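Local structure of acetone carboxylase alpha subunit (Xanthobacter autotrophicus Py2, 5M45) at residues Arg702-Lys708 with Trp736-Trp742; Ala188-Gln193 with Trp342-Asn346; Ser511-Arg515 with Phe628-Arg634. The protein forms the alpha subunit of a multi-subunit metal-binding enzyme assembly and carries a region of the hydantoinase B/oxoprolinase family. All coordinates share one frame; numbering follows the deposited sequence.

Interaction 1. Residues Arg702-Lys708 with Trp736-Trp742; sequences REKILAK and WDLPDSW. Unlike the reference sequence in segment 736-742: D737 (reference Ser).
R702 reaches from the last turns of helix 694-706 to W736 and D737, where helix 726-735 has just ended. The contact pairs two helix C-termini, each finished by a Schellman motif, at K708 and at D737. With CG anti to the backbone nitrogen (chi1 -180°) and the chain straight as far as NE, the guanidinium is carried out to the carbonyls of the second motif. NE donates to W736 O at 2.8 Å in a bent bond (134° at the hydrogen), whereas NH2 points almost directly at D737 O, also 2.8 Å away (170°). Both oxygens lie at the guanidinium edge, near its plane, and probably limit its rotation; L706 CD1 lies over one face, toward its rim. The D737 carboxylate stands well out of that plane, so OD2, 4.0 Å from R702 NH2, offers charge attraction alone.

Apolar packing follows on the next turn. I705 divides its branches between two indoles: CD1 sits over the W736 face, 3.4 Å from the centroid of the five-membered ring, in a CH-pi contact, while CG2 touches W742 CZ2 at 3.6 Å. Beside it L706 CD2 meets L738 CD2 at 3.9 Å, the two leucine side chains running antiparallel to one another. F732 of helix 726-735 packs against I705, L738 and W742. K708 gives its NZ to T743 O. W742 NE1 donates to I705 O at 3.0 Å from above the carbonyl plane, and K708 N reaches the same oxygen from the opposite face.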
loop_
_atom_site.group_PDB
_atom_site.type_symbol
_atom_site.label_atom_id
_atom_site.label_comp_id
_atom_site.label_asym_id
_atom_site.label_seq_id
_atom_site.Cartn_x
_atom_site.Cartn_y
_atom_site.Cartn_z
ATOM N N ARG A 702 24.188 0.925 42.572
ATOM C CA ARG A 702 25.184 1.834 42.012
ATOM C C ARG A 702 26.460 1.105 41.479
ATOM O O ARG A 702 26.967 1.468 40.391
ATOM C CB ARG A 702 25.578 2.901 43.048
ATOM C CG ARG A 702 26.621 3.924 42.567
ATOM C CD ARG A 702 26.893 4.967 43.625
ATOM N NE ARG A 702 27.854 5.950 43.143
ATOM C CZ ARG A 702 29.181 5.832 43.238
ATOM N NH1 ARG A 702 29.781 4.780 43.803
ATOM N NH2 ARG A 702 29.938 6.799 42.756
ATOM N N GLU A 703 26.945 0.100 42.220
ATOM C CA GLU A 703 28.061 -0.717 41.774
ATOM C C GLU A 703 27.774 -1.429 40.443
ATOM O O GLU A 703 28.635 -1.471 39.552
ATOM C CB GLU A 703 28.505 -1.752 42.845
ATOM C CG GLU A 703 29.589 -2.699 42.299
ATOM C CD GLU A 703 30.077 -3.775 43.283
ATOM O OE1 GLU A 703 29.434 -4.003 44.377
ATOM O OE2 GLU A 703 31.138 -4.400 42.942
ATOM N N LYS A 704 26.565 -1.976 40.309
ATOM C CA LYS A 704 26.172 -2.604 39.052
ATOM C C LYS A 704 26.091 -1.614 37.890
ATOM O O LYS A 704 26.495 -1.958 36.771
ATOM C CB LYS A 704 24.827 -3.307 39.207
ATOM C CG LYS A 704 24.938 -4.471 40.160
ATOM C CD LYS A 704 23.650 -5.244 40.261
ATOM C CE LYS A 704 23.830 -6.300 41.314
ATOM N NZ LYS A 704 22.512 -6.845 41.649
ATOM N N ILE A 705 25.580 -0.415 38.144
ATOM C CA ILE A 705 25.503 0.622 37.102
ATOM C C ILE A 705 26.926 0.991 36.632
ATOM O O ILE A 705 27.205 1.035 35.414
ATOM C CB ILE A 705 24.777 1.892 37.596
ATOM C CG1 ILE A 705 23.299 1.573 37.903
ATOM C CG2 ILE A 705 24.897 3.022 36.559
ATOM C CD1 ILE A 705 22.577 2.618 38.747
ATOM N N LEU A 706 27.829 1.229 37.590
ATOM C CA LEU A 706 29.226 1.534 37.244
ATOM C C LEU A 706 29.874 0.412 36.414
ATOM O O LEU A 706 30.614 0.688 35.480
ATOM C CB LEU A 706 30.044 1.822 38.503
ATOM C CG LEU A 706 29.756 3.134 39.239
ATOM C CD1 LEU A 706 30.416 3.083 40.606
ATOM C CD2 LEU A 706 30.280 4.309 38.441
ATOM N N ALA A 707 29.574 -0.850 36.738
ATOM C CA ALA A 707 30.099 -1.998 35.990
ATOM C C ALA A 707 29.321 -2.340 34.691
ATOM O O ALA A 707 29.676 -3.283 33.991
ATOM C CB ALA A 707 30.152 -3.224 36.903
ATOM N N LYS A 708 28.273 -1.596 34.373
ATOM C CA LYS A 708 27.397 -1.892 33.218
ATOM C C LYS A 708 26.740 -3.287 33.244
ATOM O O LYS A 708 26.521 -3.917 32.230
ATOM C CB LYS A 708 28.123 -1.557 31.915
ATOM C CG LYS A 708 28.340 -0.039 31.861
ATOM C CD LYS A 708 29.202 0.393 30.733
ATOM C CE LYS A 708 29.633 1.828 31.002
ATOM N NZ LYS A 708 30.648 2.191 30.024
ATOM N N TRP A 736 22.402 8.785 41.214
ATOM C CA TRP A 736 23.349 7.680 41.457
ATOM C C TRP A 736 24.801 8.114 41.738
ATOM O O TRP A 736 25.703 7.260 41.866
ATOM C CB TRP A 736 23.302 6.698 40.280
ATOM C CG TRP A 736 22.016 5.916 40.173
ATOM C CD1 TRP A 736 21.106 5.965 39.162
ATOM C CD2 TRP A 736 21.516 4.956 41.117
ATOM N NE1 TRP A 736 20.076 5.112 39.412
ATOM C CE2 TRP A 736 20.301 4.468 40.609
ATOM C CE3 TRP A 736 21.982 4.472 42.348
ATOM C CZ2 TRP A 736 19.526 3.499 41.288
ATOM C CZ3 TRP A 736 21.211 3.499 43.018
ATOM C CH2 TRP A 736 20.003 3.039 42.490
ATOM N N ASP A 737 25.025 9.424 41.837
ATOM C CA ASP A 737 26.359 10.005 42.146
ATOM C C ASP A 737 27.438 9.454 41.207
ATOM O O ASP A 737 28.476 8.956 41.648
ATOM C CB ASP A 737 26.662 9.764 43.620
ATOM C CG ASP A 737 27.929 10.459 44.104
ATOM O OD1 ASP A 737 28.227 11.583 43.656
ATOM O OD2 ASP A 737 28.645 9.872 44.984
ATOM N N LEU A 738 27.172 9.493 39.906
ATOM C CA LEU A 738 28.093 8.907 38.907
ATOM C C LEU A 738 29.143 9.937 38.480
ATOM O O LEU A 738 28.820 11.089 38.289
ATOM C CB LEU A 738 27.344 8.387 37.677
ATOM C CG LEU A 738 26.240 7.357 38.008
ATOM C CD1 LEU A 738 25.399 7.040 36.786
ATOM C CD2 LEU A 738 26.827 6.075 38.590
ATOM N N PRO A 739 30.409 9.507 38.319
ATOM C CA PRO A 739 31.424 10.412 37.832
ATOM C C PRO A 739 31.247 10.727 36.324
ATOM O O PRO A 739 30.648 9.935 35.582
ATOM C CB PRO A 739 32.705 9.615 38.048
ATOM C CG PRO A 739 32.293 8.203 37.835
ATOM C CD PRO A 739 30.927 8.134 38.439
ATOM N N ASP A 740 31.783 11.866 35.896
ATOM C CA ASP A 740 31.783 12.237 34.481
ATOM C C ASP A 740 32.518 11.267 33.551
ATOM O O ASP A 740 32.184 11.200 32.366
ATOM C CB ASP A 740 32.310 13.678 34.273
ATOM C CG ASP A 740 31.362 14.742 34.831
ATOM O OD1 ASP A 740 30.181 14.439 35.095
ATOM O OD2 ASP A 740 31.807 15.887 35.027
ATOM N N SER A 741 33.468 10.504 34.081
ATOM C CA SER A 741 34.164 9.461 33.312
ATOM C C SER A 741 33.280 8.232 32.938
ATOM O O SER A 741 33.639 7.479 32.045
ATOM C CB SER A 741 35.376 8.991 34.095
ATOM O OG SER A 741 34.949 8.500 35.356
ATOM N N TRP A 742 32.159 8.025 33.632
ATOM C CA TRP A 742 31.179 6.992 33.254
ATOM C C TRP A 742 30.313 7.509 32.092
ATOM O O TRP A 742 29.769 8.594 32.187
ATOM C CB TRP A 742 30.279 6.634 34.462
ATOM C CG TRP A 742 29.245 5.542 34.234
ATOM C CD1 TRP A 742 29.405 4.220 34.437
ATOM C CD2 TRP A 742 27.897 5.714 33.768
ATOM N NE1 TRP A 742 28.252 3.540 34.131
ATOM C CE2 TRP A 742 27.306 4.435 33.713
ATOM C CE3 TRP A 742 27.129 6.826 33.382
ATOM C CZ2 TRP A 742 25.982 4.241 33.307
ATOM C CZ3 TRP A 742 25.814 6.624 32.967
ATOM C CH2 TRP A 742 25.263 5.343 32.959
#

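Interaction 2. Residues Ala188-Gln193 with Trp342-Asn346; sequences ATGQVQ and WHTYN
T344 and A188 tie together two buried loops of the hydantoinase B/oxoprolinase region, one following strand 165-175 of the seven-stranded antiparallel sheet, the other following strand 330-333 of the mixed sheet. The first strand ends in H175, a manganese ligand; the A188 side chain lies about 12 Å from that ion, so the contact is not part of its coordination shell.

The T344 hydroxyl OG1 donates to A188 O at 3.0 Å, tilted 17° from the carbonyl plane. Its chi1 of 59° places OG1 between backbone nitrogen and carbonyl carbon and turns CG2 toward Q191, whose amide NE2 it meets at 3.6 Å, the two side chains crossing at about a right angle. Q191 NE2 is hydrogen-bonded to D197, and the bend of the Q191 chain at chi2 lays the amide against the T344 methyl. At this end too, Y345 brings its hydroxyl OH to T189 CG2 at 3.8 Å and bonds Y298 through the same oxygen.

W342 closes the other end. Its CB approaches V192 CB at 4.2 Å, and V192 O lies at the indole edge, in plane, 3.7 Å from W342 CE3. Q193 runs alongside the ring in the same direction, with CG 3.8 Å from W342 CZ3 and its amide nearly perpendicular to the indole (89°). W342 NE1 is satisfied by Y754 O, and F309 and W340 each meet the indole edge-to-face.

CB of H343 points away from 188-193, and its ND1 accepts the backbone N of Y345 at 3.2 Å.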
loop_
_atom_site.group_PDB
_atom_site.type_symbol
_atom_site.label_atom_id
_atom_site.label_comp_id
_atom_site.label_asym_id
_atom_site.label_seq_id
_atom_site.Cartn_x
_atom_site.Cartn_y
_atom_site.Cartn_z
ATOM N N ALA A 188 -1.127 -5.860 13.821
ATOM C CA ALA A 188 -0.316 -6.837 13.122
ATOM C C ALA A 188 1.189 -6.718 13.433
ATOM O O ALA A 188 1.693 -5.625 13.744
ATOM C CB ALA A 188 -0.534 -6.658 11.634
ATOM N N THR A 189 1.853 -7.873 13.357
ATOM C CA THR A 189 3.293 -8.017 13.424
ATOM C C THR A 189 3.777 -8.610 12.091
ATOM O O THR A 189 2.978 -9.189 11.347
ATOM C CB THR A 189 3.722 -8.982 14.527
ATOM O OG1 THR A 189 3.127 -10.270 14.285
ATOM C CG2 THR A 189 3.274 -8.484 15.886
ATOM N N GLY A 190 5.077 -8.481 11.842
ATOM C CA GLY A 190 5.718 -8.992 10.624
ATOM C C GLY A 190 6.485 -7.929 9.909
ATOM O O GLY A 190 7.685 -8.077 9.682
ATOM N N GLN A 191 5.794 -6.853 9.531
ATOM C CA GLN A 191 6.454 -5.636 9.020
ATOM C C GLN A 191 7.188 -4.906 10.177
ATOM O O GLN A 191 6.805 -5.054 11.347
ATOM C CB GLN A 191 5.425 -4.686 8.363
ATOM C CG GLN A 191 4.445 -3.998 9.322
ATOM C CD GLN A 191 3.178 -4.783 9.671
ATOM O OE1 GLN A 191 3.067 -5.998 9.476
ATOM N NE2 GLN A 191 2.216 -4.071 10.212
ATOM N N VAL A 192 8.224 -4.134 9.826
ATOM C CA VAL A 192 8.969 -3.284 10.754
ATOM C C VAL A 192 9.049 -1.794 10.409
ATOM O O VAL A 192 9.709 -1.024 11.130
ATOM C CB VAL A 192 10.389 -3.819 11.025
ATOM C CG1 VAL A 192 10.295 -5.184 11.662
ATOM C CG2 VAL A 192 11.253 -3.862 9.750
ATOM N N GLN A 193 8.346 -1.420 9.330
ATOM C CA GLN A 193 8.327 -0.082 8.750
ATOM C C GLN A 193 6.946 0.170 8.096
ATOM O O GLN A 193 6.176 -0.755 7.916
ATOM C CB GLN A 193 9.331 0.021 7.581
ATOM C CG GLN A 193 10.752 -0.132 7.924
ATOM C CD GLN A 193 11.647 0.089 6.720
ATOM O OE1 GLN A 193 11.954 1.224 6.387
ATOM N NE2 GLN A 193 12.043 -0.986 6.057
ATOM N N TRP A 342 12.019 -0.221 15.341
ATOM C CA TRP A 342 11.714 -1.052 14.183
ATOM C C TRP A 342 10.728 -2.164 14.603
ATOM O O TRP A 342 11.096 -3.297 14.893
ATOM C CB TRP A 342 12.982 -1.619 13.536
ATOM C CG TRP A 342 14.002 -0.582 13.149
ATOM C CD1 TRP A 342 15.212 -0.361 13.769
ATOM C CD2 TRP A 342 13.921 0.379 12.092
ATOM N NE1 TRP A 342 15.883 0.667 13.157
ATOM C CE2 TRP A 342 15.108 1.147 12.127
ATOM C CE3 TRP A 342 12.957 0.684 11.131
ATOM C CZ2 TRP A 342 15.369 2.173 11.212
ATOM C CZ3 TRP A 342 13.218 1.692 10.224
ATOM C CH2 TRP A 342 14.423 2.436 10.275
ATOM N N HIS A 343 9.464 -1.747 14.672
ATOM C CA HIS A 343 8.332 -2.535 15.177
ATOM C C HIS A 343 7.055 -1.750 14.829
ATOM O O HIS A 343 7.142 -0.700 14.192
ATOM C CB HIS A 343 8.499 -2.796 16.680
ATOM C CG HIS A 343 8.785 -1.571 17.491
ATOM N ND1 HIS A 343 7.913 -0.511 17.579
ATOM C CD2 HIS A 343 9.850 -1.228 18.259
ATOM C CE1 HIS A 343 8.419 0.436 18.354
ATOM N NE2 HIS A 343 9.606 0.030 18.765
ATOM N N THR A 344 5.894 -2.243 15.276
ATOM C CA THR A 344 4.582 -1.622 14.966
ATOM C C THR A 344 3.936 -0.847 16.132
ATOM O O THR A 344 2.725 -0.591 16.113
ATOM C CB THR A 344 3.603 -2.692 14.418
ATOM O OG1 THR A 344 3.406 -3.743 15.365
ATOM C CG2 THR A 344 4.158 -3.291 13.125
ATOM N N TYR A 345 4.754 -0.374 17.078
ATOM C CA TYR A 345 4.297 0.214 18.374
ATOM C C TYR A 345 4.552 1.729 18.485
ATOM O O TYR A 345 4.271 2.332 19.559
ATOM C CB TYR A 345 4.896 -0.572 19.608
ATOM C CG TYR A 345 4.941 -2.082 19.331
ATOM C CD1 TYR A 345 3.789 -2.758 18.923
ATOM C CD2 TYR A 345 6.121 -2.825 19.489
ATOM C CE1 TYR A 345 3.814 -4.094 18.598
ATOM C CE2 TYR A 345 6.154 -4.190 19.165
ATOM C CZ TYR A 345 5.010 -4.821 18.722
ATOM O OH TYR A 345 5.035 -6.149 18.347
ATOM N N ASN A 346 5.040 2.366 17.420
ATOM C CA ASN A 346 5.282 3.794 17.406
ATOM C C ASN A 346 3.984 4.619 17.370
ATOM O O ASN A 346 2.910 4.088 16.996
ATOM C CB ASN A 346 6.160 4.158 16.192
ATOM C CG ASN A 346 7.444 3.344 16.157
ATOM O OD1 ASN A 346 8.332 3.557 16.974
ATOM N ND2 ASN A 346 7.524 2.364 15.253
#

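Interaction 3. Residues Ser511-Arg515 with Phe628-Arg634; sequences SGKYR and FGDPLDR
Y514 and F628 form a single antiparallel, hydrogen-bonded bridge, and K513 beside Y514 makes it a classic beta bulge. Y514 N donates to F628 O and F628 N to Y514 O, both at 2.9 Å and in the carbonyl plane. K513 N turns instead to G629 O, 3.1 Å away and well above that carbonyl's plane. G512, with no side chain to intervene, brings its CA within 3.3 Å of G629 O. An Asx turn at D630 then leads into the 3-10 segment 631-633, which leads on to R634.

Along the R634 side chain, CB passes K513 O at 3.6 Å, and CG comes closer to that same oxygen. CD lies 3.4 Å from G512 O. The chain is extended from CG to NE, which sets CZ beside R515, whose CB lies over one guanidinium face, offset toward its rim. At the tip, NH1 donates to K513 O at 3.1 Å (153°); the oxygen is in the guanidinium plane, but the N-H arrives from above the carbonyl plane. NH2 stands 4.0 Å from R515 NE, the two guanidinium planes 77° apart. The D642 carboxylate bridges both arginines and probably offsets their like charges, while D470 takes R634 NH1.

The two loops extend from neighbouring strands of the five-stranded antiparallel sheet: strand 617-621 runs toward the 628-634 loop, and the 511-515 loop leads into strand 520-526. Y657 of helix 652-657 packs on S511, P631 and R634, D642 comes from helix 636-645, and L632 turns to helix 673-690.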
loop_
_atom_site.group_PDB
_atom_site.type_symbol
_atom_site.label_atom_id
_atom_site.label_comp_id
_atom_site.label_asym_id
_atom_site.label_seq_id
_atom_site.Cartn_x
_atom_site.Cartn_y
_atom_site.Cartn_z
ATOM N N SER A 511 -2.887 -7.526 43.434
ATOM C CA SER A 511 -3.145 -7.669 44.873
ATOM C C SER A 511 -3.128 -6.328 45.621
ATOM O O SER A 511 -2.354 -5.403 45.273
ATOM C CB SER A 511 -2.125 -8.621 45.513
ATOM O OG SER A 511 -2.151 -9.867 44.828
ATOM N N GLY A 512 -3.988 -6.242 46.627
ATOM C CA GLY A 512 -4.057 -5.036 47.449
ATOM C C GLY A 512 -5.091 -5.128 48.555
ATOM O O GLY A 512 -5.844 -6.131 48.636
ATOM N N LYS A 513 -5.123 -4.107 49.401
ATOM C CA LYS A 513 -6.268 -3.915 50.296
ATOM C C LYS A 513 -7.611 -4.027 49.520
ATOM O O LYS A 513 -8.557 -4.722 49.951
ATOM C CB LYS A 513 -6.197 -2.563 50.992
ATOM C CG LYS A 513 -7.172 -2.505 52.145
ATOM C CD LYS A 513 -7.961 -1.216 52.146
ATOM C CE LYS A 513 -7.318 -0.196 52.974
ATOM N NZ LYS A 513 -8.408 0.662 53.573
ATOM N N TYR A 514 -7.654 -3.331 48.392
ATOM C CA TYR A 514 -8.662 -3.532 47.344
ATOM C C TYR A 514 -7.916 -4.106 46.118
ATOM O O TYR A 514 -6.847 -3.616 45.702
ATOM C CB TYR A 514 -9.465 -2.235 47.039
ATOM C CG TYR A 514 -10.198 -1.747 48.265
ATOM C CD1 TYR A 514 -11.265 -2.492 48.816
ATOM C CD2 TYR A 514 -9.805 -0.577 48.936
ATOM C CE1 TYR A 514 -11.900 -2.079 49.981
ATOM C CE2 TYR A 514 -10.459 -0.149 50.090
ATOM C CZ TYR A 514 -11.483 -0.898 50.616
ATOM O OH TYR A 514 -12.128 -0.483 51.786
ATOM N N ARG A 515 -8.473 -5.188 45.587
ATOM C CA ARG A 515 -7.869 -5.968 44.508
ATOM C C ARG A 515 -8.273 -5.353 43.173
ATOM O O ARG A 515 -9.438 -4.940 43.001
ATOM C CB ARG A 515 -8.365 -7.437 44.601
ATOM C CG ARG A 515 -7.833 -8.350 43.509
ATOM C CD ARG A 515 -8.443 -9.772 43.494
ATOM N NE ARG A 515 -9.868 -9.914 43.744
ATOM C CZ ARG A 515 -10.868 -9.517 42.946
ATOM N NH1 ARG A 515 -10.672 -8.896 41.777
ATOM N NH2 ARG A 515 -12.106 -9.758 43.319
ATOM N N PHE A 628 -4.850 -1.597 44.984
ATOM C CA PHE A 628 -4.762 -0.457 45.881
ATOM C C PHE A 628 -4.538 -0.856 47.347
ATOM O O PHE A 628 -5.291 -1.669 47.904
ATOM C CB PHE A 628 -6.063 0.385 45.839
ATOM C CG PHE A 628 -5.999 1.613 46.721
ATOM C CD1 PHE A 628 -6.323 1.541 48.068
ATOM C CD2 PHE A 628 -5.559 2.809 46.211
ATOM C CE1 PHE A 628 -6.191 2.662 48.903
ATOM C CE2 PHE A 628 -5.450 3.949 47.046
ATOM C CZ PHE A 628 -5.764 3.865 48.370
ATOM N N GLY A 629 -3.560 -0.209 47.990
ATOM C CA GLY A 629 -3.295 -0.403 49.430
ATOM C C GLY A 629 -2.545 -1.675 49.805
ATOM O O GLY A 629 -2.423 -2.598 49.007
ATOM N N ASP A 630 -2.100 -1.737 51.055
ATOM C CA ASP A 630 -1.385 -2.906 51.585
ATOM C C ASP A 630 -2.304 -4.131 51.633
ATOM O O ASP A 630 -3.316 -4.087 52.311
ATOM C CB ASP A 630 -0.871 -2.577 53.011
ATOM C CG ASP A 630 0.087 -3.646 53.597
ATOM O OD1 ASP A 630 0.181 -4.767 53.062
ATOM O OD2 ASP A 630 0.754 -3.329 54.627
ATOM N N PRO A 631 -1.928 -5.248 50.964
ATOM C CA PRO A 631 -2.768 -6.465 51.029
ATOM C C PRO A 631 -2.992 -6.987 52.433
ATOM O O PRO A 631 -3.973 -7.678 52.686
ATOM C CB PRO A 631 -1.933 -7.507 50.262
ATOM C CG PRO A 631 -1.085 -6.711 49.341
ATOM C CD PRO A 631 -0.767 -5.442 50.075
ATOM N N LEU A 632 -2.081 -6.660 53.357
ATOM C CA LEU A 632 -2.257 -7.072 54.758
ATOM C C LEU A 632 -3.442 -6.388 55.475
ATOM O O LEU A 632 -3.847 -6.813 56.566
ATOM C CB LEU A 632 -0.937 -6.837 55.550
ATOM C CG LEU A 632 -0.467 -8.028 56.380
ATOM C CD1 LEU A 632 -0.036 -9.165 55.475
ATOM C CD2 LEU A 632 0.709 -7.585 57.231
ATOM N N ASP A 633 -3.978 -5.324 54.871
ATOM C CA ASP A 633 -5.172 -4.664 55.357
ATOM C C ASP A 633 -6.468 -5.114 54.677
ATOM O O ASP A 633 -7.531 -4.610 55.033
ATOM C CB ASP A 633 -5.009 -3.152 55.264
ATOM C CG ASP A 633 -3.917 -2.633 56.272
ATOM O OD1 ASP A 633 -3.814 -3.200 57.360
ATOM O OD2 ASP A 633 -3.105 -1.723 55.984
ATOM N N ARG A 634 -6.411 -6.059 53.725
ATOM C CA ARG A 634 -7.632 -6.524 53.078
ATOM C C ARG A 634 -8.520 -7.240 54.097
ATOM O O ARG A 634 -8.014 -7.935 54.962
ATOM C CB ARG A 634 -7.346 -7.463 51.914
ATOM C CG ARG A 634 -8.592 -7.933 51.138
ATOM C CD ARG A 634 -8.191 -8.366 49.756
ATOM N NE ARG A 634 -9.230 -8.871 48.870
ATOM C CZ ARG A 634 -10.150 -8.107 48.242
ATOM N NH1 ARG A 634 -10.242 -6.803 48.485
ATOM N NH2 ARG A 634 -11.027 -8.663 47.400
#

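Overall arrangement
The three contacts lie far apart, their centres 34 to 38 Å from one another, and none touches another. Interaction 2 is the most central and wholly buried; it joins loops of two different sheets, with one side-chain hydrogen bond across it and close packing around an indole. Interaction 3 is also largely buried but farther out, and brings together loops that continue adjacent strands of one sheet; backbone pairing and an arginine-to-carbonyl bond cross it, with the arginines' carboxylate partners lying outside. Interaction 1 is the most peripheral and partly exposed, joining two helix ends by aromatic packing and an arginine bound to carbonyls. Interactions 2 and 3 share the family region, whereas interactions 1 and 3 both come within reach of another protein's chain.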